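Local coordinates for aminoglycoside N(3)-acetyltransferase (Streptomyces griseus, PDB 7LAP), which transfers an acetyl group from acetyl-CoA to the 3-amino group of aminoglycoside antibiotics, conferring resistance to them, at the interface of chains A and B. Coordinates in Å, arbitrary orientation; residue numbers count along the deposited sequence, not the author numbering. Chains: chain A/B, Aminoglycoside N(3)-acetyltransferase.

The interface of chains A and B. Residues chain A 59, 127; chain B 105-106, 111.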
# COMPACT_ATOMS: atom_id res chain seq x y z
N GLN A 59 -0.77 6.13 -10.01
CA GLN A 59 0.29 6.54 -10.94
C GLN A 59 -0.22 7.62 -11.89
O GLN A 59 0.51 8.56 -12.22
CB GLN A 59 0.79 5.34 -11.76
CG GLN A 59 1.97 5.67 -12.68
CD GLN A 59 2.32 4.57 -13.73
OE1 GLN A 59 1.46 3.93 -14.30
NE2 GLN A 59 3.60 4.39 -13.96
N ARG A 127 7.46 6.10 -3.51
CA ARG A 127 8.13 5.09 -4.32
C ARG A 127 8.61 5.60 -5.68
O ARG A 127 9.37 4.90 -6.37
CB ARG A 127 7.18 3.90 -4.52
CG ARG A 127 7.73 2.75 -5.40
CD ARG A 127 8.89 1.96 -4.74
NE ARG A 127 9.14 0.70 -5.46
CZ ARG A 127 10.07 -0.18 -5.13
NH1 ARG A 127 10.85 0.06 -4.09
NH2 ARG A 127 10.22 -1.30 -5.84
N PRO B 105 -1.89 3.52 -18.55
CA PRO B 105 -0.44 3.37 -18.53
C PRO B 105 -0.00 1.91 -18.56
O PRO B 105 -0.74 1.00 -18.17
CB PRO B 105 -0.03 4.05 -17.22
CG PRO B 105 -1.28 3.90 -16.33
CD PRO B 105 -2.44 4.00 -17.27
N ALA B 106 1.22 1.69 -19.05
CA ALA B 106 1.81 0.37 -19.07
C ALA B 106 2.10 -0.14 -17.66
O ALA B 106 2.47 0.64 -16.77
CB ALA B 106 3.13 0.39 -19.84
N THR B 111 6.91 0.31 -10.03
CA THR B 111 5.93 1.18 -9.38
C THR B 111 4.49 0.65 -9.38
O THR B 111 3.71 1.09 -8.53
CB THR B 111 5.93 2.58 -10.03
OG1 THR B 111 5.60 2.46 -11.41
CG2 THR B 111 7.32 3.25 -9.89
O HOH W 1 3.68 2.98 -16.78
O HOH W 2 1.24 1.37 -14.30
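A water-mediated patch of a two-fold symmetric interface between identical chains joins A:Gln59, on helix 57-69, to a loop of chain B through B:Pro105, B:Ala106 and B:Thr111; it forms a small, partly hydrated part of the contact between the two copies of the deposited assembly, which may or may not be the dimer in solution. The summed protein surface hidden here is 101 Å², of which A:Gln59 supplies 40 Å². Its side chain leaves the helix with CG anti to the backbone N (chi1 -176°) and stays extended beyond CG, which carries the terminal amide across to chain B. There the amide oxygen OE1 rests against the proline ring, 3.3 Å from CB of B:Pro105, with CG of the same ring similarly near. The two side chains pass each other in opposite directions, a van der Waals contact at the ring carbons.

Both ends of the amide reach the carbonyl of B:Ala106 through water. Water 2 lies 2.6 Å from OE1 of A:Gln59 and 2.9 Å from O of B:Ala106. Water 1 links the other end: it is 3.2 Å from NE2 of A:Gln59, with an angle of 145° at the hydrogen, and 2.6 Å from O of B:Ala106. Two waters thus converge on one backbone oxygen, and the separate bridges to OE1 and NE2 should restrain rotation of the amide.

B:Thr111 crosses A:Gln59 at about a right angle, its hydroxyl OG1 3.8 Å from NE2, a looser approach. On its other flank, the methyl CG2 lies loosely near the backbone oxygen O of A:Arg127, 4.4 Å away, at the end of helix 120-127. For the acetyltransferase, the patch probably helps align helix 57-69 with the partner's loop.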